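Side-chain contacts in BCL2-like 10 (Danio rerio, PDB 6FBX), which binds the BH3 segment of the pro-apoptotic protein Bad and acts as a pro-survival member of the Bcl-2 family: residues Q12-L15 and L16-Y20; E37-R40 and Y41-E45; F54-L57 and S58-L62; A123-L126 and G127-Q131; Q131-L134 and V135-G138. One frame throughout, in Å; residues are numbered along the deposited sequence.

Contact 1: Q12-L15 and L16-Y20; sequences QTLL and LAEDY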
loop_
_atom_site.group_PDB
_atom_site.type_symbol
_atom_site.label_atom_id
_atom_site.label_comp_id
_atom_site.label_asym_id
_atom_site.label_seq_id
_atom_site.Cartn_x
_atom_site.Cartn_y
_atom_site.Cartn_z
ATOM N N GLN A 12 -11.862 -6.292 4.321
ATOM C CA GLN A 12 -11.873 -4.854 4.569
ATOM C C GLN A 12 -10.695 -4.175 3.883
ATOM O O GLN A 12 -10.840 -3.091 3.301
ATOM C CB GLN A 12 -11.839 -4.569 6.071
ATOM C CG GLN A 12 -13.060 -5.058 6.828
ATOM C CD GLN A 12 -14.311 -4.300 6.452
ATOM O OE1 GLN A 12 -14.435 -3.108 6.731
ATOM N NE2 GLN A 12 -15.245 -4.983 5.800
ATOM N N THR A 13 -9.516 -4.797 3.949
ATOM C CA THR A 13 -8.332 -4.232 3.314
ATOM C C THR A 13 -8.454 -4.265 1.795
ATOM O O THR A 13 -8.050 -3.315 1.115
ATOM C CB THR A 13 -7.087 -4.993 3.770
ATOM O OG1 THR A 13 -7.003 -4.960 5.202
ATOM C CG2 THR A 13 -5.824 -4.381 3.179
ATOM N N LEU A 14 -9.007 -5.349 1.245
ATOM C CA LEU A 14 -9.165 -5.445 -0.202
ATOM C C LEU A 14 -10.035 -4.313 -0.730
ATOM O O LEU A 14 -9.692 -3.659 -1.721
ATOM C CB LEU A 14 -9.761 -6.805 -0.571
ATOM C CG LEU A 14 -9.937 -7.093 -2.065
ATOM C CD1 LEU A 14 -8.596 -7.101 -2.788
ATOM C CD2 LEU A 14 -10.662 -8.407 -2.266
ATOM N N LEU A 15 -11.176 -4.070 -0.080
ATOM C CA LEU A 15 -12.036 -2.963 -0.487
ATOM C C LEU A 15 -11.278 -1.643 -0.456
ATOM O O LEU A 15 -11.408 -0.818 -1.368
ATOM C CB LEU A 15 -13.266 -2.891 0.420
ATOM C CG LEU A 15 -14.241 -4.070 0.348
ATOM C CD1 LEU A 15 -15.258 -3.996 1.480
ATOM C CD2 LEU A 15 -14.950 -4.104 -0.996
ATOM N N LEU A 16 -10.477 -1.429 0.588
ATOM C CA LEU A 16 -9.723 -0.189 0.712
ATOM C C LEU A 16 -8.671 -0.076 -0.385
ATOM O O LEU A 16 -8.538 0.970 -1.032
ATOM C CB LEU A 16 -9.074 -0.122 2.094
ATOM C CG LEU A 16 -8.544 1.238 2.538
ATOM C CD1 LEU A 16 -9.692 2.214 2.744
ATOM C CD2 LEU A 16 -7.728 1.088 3.814
ATOM N N ALA A 17 -7.917 -1.152 -0.610
ATOM C CA ALA A 17 -6.901 -1.144 -1.658
ATOM C C ALA A 17 -7.529 -0.980 -3.035
ATOM O O ALA A 17 -7.017 -0.231 -3.874
ATOM C CB ALA A 17 -6.081 -2.432 -1.597
ATOM N N GLU A 18 -8.638 -1.677 -3.294
ATOM C CA GLU A 18 -9.296 -1.539 -4.588
ATOM C C GLU A 18 -9.756 -0.106 -4.819
ATOM O O GLU A 18 -9.640 0.419 -5.932
ATOM C CB GLU A 18 -10.478 -2.503 -4.685
ATOM C CG GLU A 18 -10.074 -3.945 -4.920
ATOM C CD GLU A 18 -11.262 -4.833 -5.230
ATOM O OE1 GLU A 18 -12.282 -4.742 -4.516
ATOM O OE2 GLU A 18 -11.178 -5.612 -6.200
ATOM N N ASP A 19 -10.276 0.547 -3.779
ATOM C CA ASP A 19 -10.740 1.920 -3.938
ATOM C C ASP A 19 -9.582 2.859 -4.247
ATOM O O ASP A 19 -9.674 3.695 -5.155
ATOM C CB ASP A 19 -11.473 2.396 -2.687
ATOM C CG ASP A 19 -11.841 3.863 -2.765
ATOM O OD1 ASP A 19 -12.826 4.191 -3.458
ATOM O OD2 ASP A 19 -11.125 4.688 -2.160
ATOM N N TYR A 20 -8.486 2.754 -3.491
ATOM C CA TYR A 20 -7.370 3.660 -3.724
ATOM C C TYR A 20 -6.777 3.444 -5.108
ATOM O O TYR A 20 -6.465 4.406 -5.817
ATOM C CB TYR A 20 -6.283 3.494 -2.661
ATOM C CG TYR A 20 -5.222 4.547 -2.832
ATOM C CD1 TYR A 20 -5.529 5.887 -2.633
ATOM C CD2 TYR A 20 -3.935 4.222 -3.247
ATOM C CE1 TYR A 20 -4.584 6.873 -2.816
ATOM C CE2 TYR A 20 -2.972 5.207 -3.421
ATOM C CZ TYR A 20 -3.311 6.530 -3.212
ATOM O OH TYR A 20 -2.376 7.523 -3.394
#

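Contact 2: E37-R40 and Y41-E45; sequences EAMR and YLAKE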
loop_
_atom_site.group_PDB
_atom_site.type_symbol
_atom_site.label_atom_id
_atom_site.label_comp_id
_atom_site.label_asym_id
_atom_site.label_seq_id
_atom_site.Cartn_x
_atom_site.Cartn_y
_atom_site.Cartn_z
ATOM N N GLU A 37 -11.910 7.531 2.434
ATOM C CA GLU A 37 -11.667 8.966 2.357
ATOM C C GLU A 37 -10.332 9.324 2.996
ATOM O O GLU A 37 -9.571 10.137 2.454
ATOM C CB GLU A 37 -12.806 9.734 3.030
ATOM C CG GLU A 37 -12.676 11.245 2.911
ATOM C CD GLU A 37 -13.931 11.979 3.344
ATOM O OE1 GLU A 37 -13.959 13.222 3.235
ATOM O OE2 GLU A 37 -14.891 11.313 3.789
ATOM N N ALA A 38 -10.019 8.708 4.136
ATOM C CA ALA A 38 -8.765 9.000 4.821
ATOM C C ALA A 38 -7.565 8.513 4.021
ATOM O O ALA A 38 -6.570 9.236 3.882
ATOM C CB ALA A 38 -8.769 8.368 6.211
ATOM N N MET A 39 -7.630 7.291 3.491
ATOM C CA MET A 39 -6.489 6.755 2.752
ATOM C C MET A 39 -6.250 7.537 1.468
ATOM O O MET A 39 -5.099 7.809 1.107
ATOM C CB MET A 39 -6.701 5.274 2.439
ATOM C CG MET A 39 -5.535 4.633 1.695
ATOM S SD MET A 39 -3.991 4.678 2.623
ATOM C CE MET A 39 -4.250 3.334 3.776
ATOM N N ARG A 40 -7.321 7.894 0.758
ATOM C CA ARG A 40 -7.184 8.739 -0.424
ATOM C C ARG A 40 -6.401 10.006 -0.104
ATOM O O ARG A 40 -5.507 10.409 -0.856
ATOM C CB ARG A 40 -8.562 9.105 -0.968
ATOM C CG ARG A 40 -9.288 8.001 -1.693
ATOM C CD ARG A 40 -10.542 8.571 -2.315
ATOM N NE ARG A 40 -11.403 7.558 -2.906
ATOM C CZ ARG A 40 -12.483 7.839 -3.627
ATOM N NH1 ARG A 40 -12.831 9.104 -3.846
ATOM N NH2 ARG A 40 -13.218 6.859 -4.129
ATOM N N TYR A 41 -6.743 10.658 1.009
ATOM C CA TYR A 41 -6.077 11.902 1.375
ATOM C C TYR A 41 -4.628 11.649 1.770
ATOM O O TYR A 41 -3.713 12.316 1.277
ATOM C CB TYR A 41 -6.834 12.579 2.517
ATOM C CG TYR A 41 -6.180 13.849 3.012
ATOM C CD1 TYR A 41 -5.227 13.815 4.022
ATOM C CD2 TYR A 41 -6.514 15.080 2.469
ATOM C CE1 TYR A 41 -4.623 14.972 4.474
ATOM C CE2 TYR A 41 -5.917 16.243 2.915
ATOM C CZ TYR A 41 -4.973 16.184 3.918
ATOM O OH TYR A 41 -4.377 17.341 4.366
ATOM N N LEU A 42 -4.404 10.677 2.658
ATOM C CA LEU A 42 -3.078 10.479 3.235
ATOM C C LEU A 42 -2.097 9.912 2.218
ATOM O O LEU A 42 -0.952 10.370 2.137
ATOM C CB LEU A 42 -3.179 9.557 4.450
ATOM C CG LEU A 42 -3.875 10.199 5.650
ATOM C CD1 LEU A 42 -4.282 9.144 6.673
ATOM C CD2 LEU A 42 -2.968 11.233 6.288
ATOM N N ALA A 43 -2.522 8.914 1.441
ATOM C CA ALA A 43 -1.623 8.315 0.462
ATOM C C ALA A 43 -1.275 9.292 -0.652
ATOM O O ALA A 43 -0.152 9.262 -1.168
ATOM C CB ALA A 43 -2.242 7.042 -0.113
ATOM N N LYS A 44 -2.213 10.167 -1.034
ATOM C CA LYS A 44 -1.892 11.188 -2.027
ATOM C C LYS A 44 -1.025 12.287 -1.434
ATOM O O LYS A 44 -0.196 12.871 -2.142
ATOM C CB LYS A 44 -3.170 11.781 -2.614
ATOM C CG LYS A 44 -3.824 10.914 -3.669
ATOM C CD LYS A 44 -2.954 10.817 -4.913
ATOM C CE LYS A 44 -3.582 9.934 -5.967
ATOM N NZ LYS A 44 -2.679 9.775 -7.135
ATOM N N GLU A 45 -1.207 12.589 -0.148
ATOM C CA GLU A 45 -0.301 13.508 0.527
ATOM C C GLU A 45 1.126 12.978 0.485
ATOM O O GLU A 45 2.063 13.708 0.139
ATOM C CB GLU A 45 -0.759 13.733 1.968
ATOM C CG GLU A 45 0.084 14.737 2.734
ATOM C CD GLU A 45 -0.375 14.909 4.169
ATOM O OE1 GLU A 45 -1.318 14.201 4.581
ATOM O OE2 GLU A 45 0.207 15.752 4.884
#

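Contact 3: F54-L57 and S58-L62; sequences FRSL and SQEFL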
loop_
_atom_site.group_PDB
_atom_site.type_symbol
_atom_site.label_atom_id
_atom_site.label_comp_id
_atom_site.label_asym_id
_atom_site.label_seq_id
_atom_site.Cartn_x
_atom_site.Cartn_y
_atom_site.Cartn_z
ATOM N N PHE A 54 8.795 8.355 -5.835
ATOM C CA PHE A 54 7.846 7.271 -6.071
ATOM C C PHE A 54 7.797 6.893 -7.544
ATOM O O PHE A 54 7.743 5.708 -7.889
ATOM C CB PHE A 54 6.453 7.662 -5.586
ATOM C CG PHE A 54 6.211 7.367 -4.140
ATOM C CD1 PHE A 54 6.076 6.057 -3.706
ATOM C CD2 PHE A 54 6.102 8.387 -3.217
ATOM C CE1 PHE A 54 5.847 5.770 -2.379
ATOM C CE2 PHE A 54 5.867 8.105 -1.878
ATOM C CZ PHE A 54 5.741 6.792 -1.463
ATOM N N ARG A 55 7.802 7.890 -8.431
ATOM C CA ARG A 55 7.752 7.603 -9.859
ATOM C C ARG A 55 8.990 6.828 -10.294
ATOM O O ARG A 55 8.891 5.823 -11.006
ATOM C CB ARG A 55 7.616 8.913 -10.638
ATOM C CG ARG A 55 7.117 8.759 -12.071
ATOM C CD ARG A 55 6.921 10.129 -12.718
ATOM N NE ARG A 55 6.639 10.045 -14.150
ATOM C CZ ARG A 55 5.421 10.044 -14.689
ATOM N NH1 ARG A 55 5.288 9.967 -16.007
ATOM N NH2 ARG A 55 4.337 10.122 -13.928
ATOM N N SER A 56 10.170 7.281 -9.860
ATOM C CA SER A 56 11.408 6.586 -10.193
ATOM C C SER A 56 11.417 5.168 -9.634
ATOM O O SER A 56 11.823 4.222 -10.322
ATOM C CB SER A 56 12.603 7.380 -9.663
ATOM O OG SER A 56 13.812 6.674 -9.857
ATOM N N LEU A 57 10.968 5.000 -8.388
ATOM C CA LEU A 57 10.945 3.672 -7.780
ATOM C C LEU A 57 10.013 2.732 -8.533
ATOM O O LEU A 57 10.361 1.571 -8.788
ATOM C CB LEU A 57 10.522 3.769 -6.315
ATOM C CG LEU A 57 11.562 4.289 -5.321
ATOM C CD1 LEU A 57 10.909 4.483 -3.962
ATOM C CD2 LEU A 57 12.748 3.341 -5.213
ATOM N N SER A 58 8.818 3.210 -8.886
ATOM C CA SER A 58 7.864 2.360 -9.590
ATOM C C SER A 58 8.438 1.878 -10.917
ATOM O O SER A 58 8.255 0.715 -11.296
ATOM C CB SER A 58 6.554 3.115 -9.817
ATOM O OG SER A 58 6.739 4.206 -10.708
ATOM N N GLN A 59 9.143 2.755 -11.635
ATOM C CA GLN A 59 9.690 2.369 -12.932
ATOM C C GLN A 59 10.870 1.415 -12.775
ATOM O O GLN A 59 10.975 0.429 -13.516
ATOM C CB GLN A 59 10.078 3.620 -13.721
ATOM C CG GLN A 59 8.862 4.462 -14.087
ATOM C CD GLN A 59 9.202 5.717 -14.868
ATOM O OE1 GLN A 59 10.367 5.995 -15.149
ATOM N NE2 GLN A 59 8.175 6.483 -15.224
ATOM N N GLU A 60 11.756 1.671 -11.808
ATOM C CA GLU A 60 12.819 0.711 -11.514
ATOM C C GLU A 60 12.232 -0.644 -11.137
ATOM O O GLU A 60 12.639 -1.685 -11.669
ATOM C CB GLU A 60 13.709 1.225 -10.380
ATOM C CG GLU A 60 14.708 2.299 -10.767
ATOM C CD GLU A 60 15.655 2.632 -9.628
ATOM O OE1 GLU A 60 15.252 3.384 -8.715
ATOM O OE2 GLU A 60 16.796 2.125 -9.637
ATOM N N PHE A 61 11.282 -0.640 -10.199
ATOM C CA PHE A 61 10.624 -1.861 -9.745
ATOM C C PHE A 61 10.093 -2.672 -10.923
ATOM O O PHE A 61 10.430 -3.850 -11.090
ATOM C CB PHE A 61 9.497 -1.479 -8.777
ATOM C CG PHE A 61 8.633 -2.630 -8.330
ATOM C CD1 PHE A 61 8.810 -3.198 -7.082
ATOM C CD2 PHE A 61 7.627 -3.120 -9.143
ATOM C CE1 PHE A 61 8.009 -4.239 -6.659
ATOM C CE2 PHE A 61 6.826 -4.166 -8.728
ATOM C CZ PHE A 61 7.016 -4.725 -7.484
ATOM N N LEU A 62 9.256 -2.050 -11.758
ATOM C CA LEU A 62 8.629 -2.790 -12.847
ATOM C C LEU A 62 9.647 -3.251 -13.881
ATOM O O LEU A 62 9.417 -4.256 -14.564
ATOM C CB LEU A 62 7.549 -1.935 -13.512
ATOM C CG LEU A 62 6.297 -1.676 -12.673
ATOM C CD1 LEU A 62 5.361 -0.724 -13.401
ATOM C CD2 LEU A 62 5.569 -2.976 -12.335
HETATM O O HOH W 1 7.887 8.936 -16.833
#

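Contact 4: A123-L126 and G127-Q131; sequences ADYL and GGEKQ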
loop_
_atom_site.group_PDB
_atom_site.type_symbol
_atom_site.label_atom_id
_atom_site.label_comp_id
_atom_site.label_asym_id
_atom_site.label_seq_id
_atom_site.Cartn_x
_atom_site.Cartn_y
_atom_site.Cartn_z
ATOM N N ALA A 123 -3.980 -6.938 0.575
ATOM C CA ALA A 123 -4.981 -7.494 1.480
ATOM C C ALA A 123 -4.464 -8.750 2.172
ATOM O O ALA A 123 -4.633 -8.918 3.385
ATOM C CB ALA A 123 -6.268 -7.791 0.709
ATOM N N ASP A 124 -3.839 -9.655 1.415
ATOM C CA ASP A 124 -3.328 -10.883 2.020
ATOM C C ASP A 124 -2.242 -10.581 3.044
ATOM O O ASP A 124 -2.179 -11.218 4.103
ATOM C CB ASP A 124 -2.789 -11.828 0.944
ATOM C CG ASP A 124 -3.891 -12.495 0.142
ATOM O OD1 ASP A 124 -3.626 -12.910 -1.007
ATOM O OD2 ASP A 124 -5.026 -12.597 0.653
ATOM N N TYR A 125 -1.383 -9.604 2.753
ATOM C CA TYR A 125 -0.250 -9.329 3.629
ATOM C C TYR A 125 -0.704 -8.682 4.933
ATOM O O TYR A 125 -0.366 -9.156 6.025
ATOM C CB TYR A 125 0.761 -8.436 2.911
ATOM C CG TYR A 125 1.994 -8.161 3.733
ATOM C CD1 TYR A 125 2.234 -6.900 4.262
ATOM C CD2 TYR A 125 2.907 -9.171 4.000
ATOM C CE1 TYR A 125 3.360 -6.650 5.021
ATOM C CE2 TYR A 125 4.033 -8.932 4.761
ATOM C CZ TYR A 125 4.255 -7.670 5.268
ATOM O OH TYR A 125 5.377 -7.432 6.026
ATOM N N LEU A 126 -1.477 -7.600 4.844
ATOM C CA LEU A 126 -1.903 -6.903 6.053
ATOM C C LEU A 126 -2.956 -7.705 6.808
ATOM O O LEU A 126 -2.872 -7.860 8.032
ATOM C CB LEU A 126 -2.433 -5.515 5.697
ATOM C CG LEU A 126 -1.424 -4.561 5.051
ATOM C CD1 LEU A 126 -2.095 -3.242 4.700
ATOM C CD2 LEU A 126 -0.219 -4.324 5.954
ATOM N N GLY A 127 -3.957 -8.226 6.095
ATOM C CA GLY A 127 -5.028 -8.964 6.741
ATOM C C GLY A 127 -4.634 -10.350 7.200
ATOM O O GLY A 127 -5.272 -10.895 8.106
ATOM N N GLY A 128 -3.606 -10.934 6.592
ATOM C CA GLY A 128 -3.148 -12.250 6.982
ATOM C C GLY A 128 -1.882 -12.194 7.807
ATOM O O GLY A 128 -1.886 -12.530 8.995
ATOM N N GLU A 129 -0.790 -11.749 7.187
ATOM C CA GLU A 129 0.508 -11.781 7.853
ATOM C C GLU A 129 0.571 -10.812 9.029
ATOM O O GLU A 129 1.235 -11.105 10.031
ATOM C CB GLU A 129 1.611 -11.470 6.842
ATOM C CG GLU A 129 2.978 -12.004 7.234
ATOM C CD GLU A 129 3.865 -12.294 6.034
ATOM O OE1 GLU A 129 5.104 -12.256 6.192
ATOM O OE2 GLU A 129 3.328 -12.561 4.939
ATOM N N LYS A 130 -0.112 -9.670 8.941
ATOM C CA LYS A 130 -0.056 -8.639 9.971
ATOM C C LYS A 130 -1.381 -8.491 10.716
ATOM O O LYS A 130 -1.682 -7.421 11.251
ATOM C CB LYS A 130 0.354 -7.304 9.354
ATOM C CG LYS A 130 1.694 -7.338 8.632
ATOM C CD LYS A 130 2.814 -7.773 9.566
ATOM C CE LYS A 130 4.179 -7.632 8.918
ATOM N NZ LYS A 130 5.276 -8.031 9.846
ATOM N N GLN A 131 -2.176 -9.560 10.780
ATOM C CA GLN A 131 -3.489 -9.460 11.412
ATOM C C GLN A 131 -3.378 -9.057 12.879
ATOM O O GLN A 131 -4.204 -8.286 13.380
ATOM C CB GLN A 131 -4.242 -10.783 11.276
ATOM C CG GLN A 131 -3.549 -11.977 11.905
ATOM C CD GLN A 131 -4.250 -13.280 11.574
ATOM O OE1 GLN A 131 -5.151 -13.712 12.290
ATOM N NE2 GLN A 131 -3.845 -13.906 10.473
HETATM O O HOH W 2 6.679 -9.452 6.851
#

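Contact 5: Q131-L134 and V135-G138; sequences QDWL and VENG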
loop_
_atom_site.group_PDB
_atom_site.type_symbol
_atom_site.label_atom_id
_atom_site.label_comp_id
_atom_site.label_asym_id
_atom_site.label_seq_id
_atom_site.Cartn_x
_atom_site.Cartn_y
_atom_site.Cartn_z
ATOM N N GLN A 131 -2.176 -9.560 10.780
ATOM C CA GLN A 131 -3.489 -9.460 11.412
ATOM C C GLN A 131 -3.378 -9.057 12.879
ATOM O O GLN A 131 -4.204 -8.286 13.380
ATOM C CB GLN A 131 -4.242 -10.783 11.276
ATOM C CG GLN A 131 -3.549 -11.977 11.905
ATOM C CD GLN A 131 -4.250 -13.280 11.574
ATOM O OE1 GLN A 131 -5.151 -13.712 12.290
ATOM N NE2 GLN A 131 -3.845 -13.906 10.473
ATOM N N ASP A 132 -2.367 -9.564 13.589
ATOM C CA ASP A 132 -2.266 -9.256 15.013
ATOM C C ASP A 132 -2.012 -7.771 15.241
ATOM O O ASP A 132 -2.648 -7.152 16.102
ATOM C CB ASP A 132 -1.173 -10.102 15.666
ATOM C CG ASP A 132 -1.575 -11.559 15.824
ATOM O OD1 ASP A 132 -2.791 -11.855 15.803
ATOM O OD2 ASP A 132 -0.676 -12.412 15.980
ATOM N N TRP A 133 -1.092 -7.179 14.480
ATOM C CA TRP A 133 -0.845 -5.746 14.613
ATOM C C TRP A 133 -2.080 -4.942 14.231
ATOM O O TRP A 133 -2.466 -4.000 14.933
ATOM C CB TRP A 133 0.344 -5.322 13.752
ATOM C CG TRP A 133 0.752 -3.911 14.025
ATOM C CD1 TRP A 133 1.656 -3.490 14.955
ATOM C CD2 TRP A 133 0.258 -2.731 13.383
ATOM N NE1 TRP A 133 1.760 -2.121 14.929
ATOM C CE2 TRP A 133 0.912 -1.632 13.971
ATOM C CE3 TRP A 133 -0.673 -2.497 12.367
ATOM C CZ2 TRP A 133 0.664 -0.320 13.577
ATOM C CZ3 TRP A 133 -0.914 -1.193 11.977
ATOM C CH2 TRP A 133 -0.249 -0.122 12.580
ATOM N N LEU A 134 -2.715 -5.296 13.110
ATOM C CA LEU A 134 -3.919 -4.587 12.687
ATOM C C LEU A 134 -4.974 -4.592 13.786
ATOM O O LEU A 134 -5.570 -3.555 14.098
ATOM C CB LEU A 134 -4.486 -5.216 11.411
ATOM C CG LEU A 134 -4.031 -4.672 10.061
ATOM C CD1 LEU A 134 -4.744 -5.440 8.955
ATOM C CD2 LEU A 134 -4.306 -3.179 9.927
ATOM N N VAL A 135 -5.224 -5.760 14.383
ATOM C CA VAL A 135 -6.266 -5.865 15.403
ATOM C C VAL A 135 -5.910 -5.018 16.615
ATOM O O VAL A 135 -6.729 -4.232 17.105
ATOM C CB VAL A 135 -6.494 -7.337 15.794
ATOM C CG1 VAL A 135 -7.414 -7.435 17.005
ATOM C CG2 VAL A 135 -7.090 -8.104 14.630
ATOM N N GLU A 136 -4.687 -5.174 17.130
ATOM C CA GLU A 136 -4.322 -4.464 18.350
ATOM C C GLU A 136 -4.363 -2.956 18.159
ATOM O O GLU A 136 -4.468 -2.221 19.146
ATOM C CB GLU A 136 -2.935 -4.907 18.834
ATOM C CG GLU A 136 -1.753 -4.228 18.159
ATOM C CD GLU A 136 -0.419 -4.684 18.724
ATOM O OE1 GLU A 136 -0.419 -5.401 19.747
ATOM O OE2 GLU A 136 0.630 -4.320 18.149
ATOM N N ASN A 137 -4.300 -2.482 16.914
ATOM C CA ASN A 137 -4.371 -1.062 16.601
ATOM C C ASN A 137 -5.743 -0.640 16.085
ATOM O O ASN A 137 -5.875 0.455 15.525
ATOM C CB ASN A 137 -3.288 -0.701 15.586
ATOM C CG ASN A 137 -1.902 -0.675 16.203
ATOM O OD1 ASN A 137 -1.391 0.384 16.563
ATOM N ND2 ASN A 137 -1.290 -1.844 16.330
ATOM N N GLY A 138 -6.761 -1.478 16.254
ATOM C CA GLY A 138 -8.118 -1.086 15.929
ATOM C C GLY A 138 -8.475 -1.165 14.464
ATOM O O GLY A 138 -9.501 -0.607 14.061
#

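Contact 1: Q12-L15 and L16-Y20
Leu-16 meets the preceding turn through its amide and its CB. The amide N bonds to Gln-12 O at 3.2 Å, the donor tilted out of the carbonyl plane, and CB rests 3.5 Å from Thr-13 O. With CG anti to the backbone N (chi1 -165°), the isobutyl group leaves residues 12-15 behind and packs on Ser-35 of helix 34-49 and Phe-95 of helix 88-107. Ala-17 follows with a straighter bond, its N 2.8 Å from Thr-13 O and nearly in line with that C=O. The Thr-13 hydroxyl is engaged elsewhere, with Leu-9 O one turn back and with Trp-140 NE1.

Glu-18 makes the main side-chain contact. Its N bonds to Leu-14 O at 2.7 Å, and its CG sits 3.2 Å from that same oxygen. CG stands anti to the carbonyl carbon (chi1 -76°), which leans the extended chain back across Leu-14 at a slant; Glu-18 CG comes to 4.1 Å from Leu-14 CD1. CG and the carboxylate carbon thus border the leucine, while OE2 forms a salt bridge with Arg-116, a residue that Leu-14 itself touches on helix 112-129. Asp-19 N closes the series on Leu-15 O at 3.0 Å, and its carboxylate swings away to Arg-40. The Tyr-20 side chain turns away from residues 12-15 to helix 34-49. Four successive i to i+4 bonds mark a regular alpha-helical segment, here of helix 2-24, packed among four other helices of the all-helical Bcl-2 fold.

Contact 2: E37-R40 and Y41-E45
Residues 37-40 hand their carbonyls to the amides of 41-44 in the regular i to i+4 pattern of one continuous alpha-helix. Leu-42 N reaches Ala-38 O at 2.9 Å and Ala-43 N reaches Met-39 O at 2.8 Å, whereas Tyr-41 N to Glu-37 O is longer at 3.2 Å and Lys-44 N to Arg-40 O is weak.

Among the side chains, Met-39 SD lies 4.0 Å from the methyl CB of Ala-43, an apolar contact on the buried side. The Met-39 side chain leaves CA with CG anti to the backbone N (chi1 -179°) and then bends at chi2 (61°), which carries SD forward along the helix to that methyl. Leu-42 curls back instead, its CG 3.4 Å from Ala-38 O. Lys-44 CB presses on Arg-40 O at 3.2 Å, yet the two charged ends part: the extended Arg-40 goes to Asp-19, and the bent Lys-44 forms a salt bridge with Glu-47.

Helix 2-24 lies against Arg-40 and Lys-44 through Phe-23, helix 139-146 covers Met-39 and Leu-42 with Phe-143, and Leu-42 also packs on an aromatic side chain of the bound peptide.

Contact 3: F54-L57 and S58-L62
Ser-58 OG donates to Arg-55 O at 2.7 Å, and Gln-59 N reaches that same oxygen at 3.1 Å from the same face of its carbonyl plane. The hydroxyl gets there because chi1 of 66° tucks OG between the backbone N and the carbonyl carbon, bringing it in at a steep C=O...O angle of 119°. An alanine at Ser-58 would remove OG and would probably leave Arg-55 O gripped by the Gln-59 amide without its second donor. Beyond that shared oxygen, the Arg-55 and Gln-59 side chains pass at a slant, guanidinium and amide planes 63° apart. They do not bond directly; water 1 accepts from Arg-55 NH1 at 2.9 Å and from Gln-59 NE2 at 2.9 Å, bridging the pair.

Helix 51-65 lines the BH3-binding groove of the Bcl-2 fold, and its Phe-54 and Leu-57 pack on apolar side chains of the bound peptide. Glu-60 N bonds to Ser-56 O at 3.0 Å. Outside the two segments, Glu-60 OE2 pairs in a salt bridge with a basic side chain of the bound peptide. Phe-61 CB lies 3.2 Å from Leu-57 O, while its ring stands edge-to-face with Phe-97 and touches the peptide. Farther out, Val-100 of helix 88-107 backs Ser-58 and Glu-104 meets Gln-59.

Contact 4: A123-L126 and G127-Q131
Tyr-125 and Lys-130 run side by side in the same direction, and this is the tight part of the contact. Lys-130 CG lies over one face of the phenol, 4.0 Å from Tyr-125 CE1, and Lys-130 CE closes to 3.1 Å from Tyr-125 OH. The lysine bends at chi2 (-58°) to lay its methylenes along the ring. At the backbone, Lys-130 N bonds to Tyr-125 O at 3.0 Å. Val-81 packs on both Tyr-125 and Lys-130, Met-86 on Lys-130 and Leu-126, and Leu-126 is buried against Val-91 and Phe-95.

Looser contacts lie toward exposed Glu-129. Its OE2 comes to the ring edge, 3.5 Å from Tyr-125 CD2, with carboxylate and ring planes 64° apart. Water 2 sits in the ring plane, close to Tyr-125 OH, and donates a long bond of 3.3 Å to Glu-129 OE1, loosely tying phenol to carboxylate. With a leucine in place of Tyr-125, the water would lose its phenol partner and Lys-130 the ring face along which it lies, which would probably set the lysine chain free to turn. Asp-124 points its carboxylate to Arg-10. Gln-131 NE2 turns back to Gly-128 O at 2.8 Å, on a lone pair.

The i to i+5 bond from Lys-130 N belongs to the pi-type turn closing helix 112-129, with Lys-130 the N-cap of helix 131-136.

Contact 5: Q131-L134 and V135-G138
A Schellman motif ends the short helix 131-136, and Asn-137, just before its glycine, lies over the ring of Trp-133. Asn-137 ND2 sits 3.2 Å above the indole plane, over its centre, with amide and ring planes 25° apart in a stack. The same ND2 donates to Trp-133 O at 2.8 Å, and that oxygen lies close to the amide plane, which fixes how the amide is turned. Asn-137 N also reaches Trp-133 O, at 3.1 Å and from the opposite face of the carbonyl plane, so this one oxygen is held by two bonds from a single residue. Asn-137 CB adds a CH-pi contact, 4.3 Å from the centroid of the six-membered ring of Trp-133 and almost straight above it.

Gly-138, the C-prime residue of the Schellman motif, takes a positive phi of 80°, and its N bonds to Val-135 O at 2.9 Å while the following amide returns to Leu-134 O. The indole can lie over the turn because Trp-133 CG is anti to the backbone N (chi1 -171°). Glu-136 crosses it at about a right angle, OE2 3.5 Å from Trp-133 CD1. On the flank away from the indole, Val-135 CG2 touches Gln-131 O at 3.2 Å, and the valine packs on Met-5 and Leu-9 of helix 2-24. Trp-88 of helix 88-107 meets Trp-133 edge-to-face and also touches Leu-134 and Asn-137.

Contact 1 lies between contacts 2 and 4 and touches both. It joins contact 2 through the salt bridge from Asp-19 OD1 to Arg-40 NH2, 2.8 Å, and through Tyr-20 CZ against Ala-43 CB at 3.3 Å. It meets contact 4 where Thr-13 CG2 lies 3.6 Å from Ala-123 CA. Contacts 4 and 5 share Gln-131, and Leu-134 CD1 folds back to 3.2 Å from Leu-126 O. Contact 3 touches none of the others, its nearest atoms about 6 Å from contact 2 and about 17 Å from contact 5. Contacts 2 and 3, with centres about 20 Å apart, both reach the bound BH3 peptide.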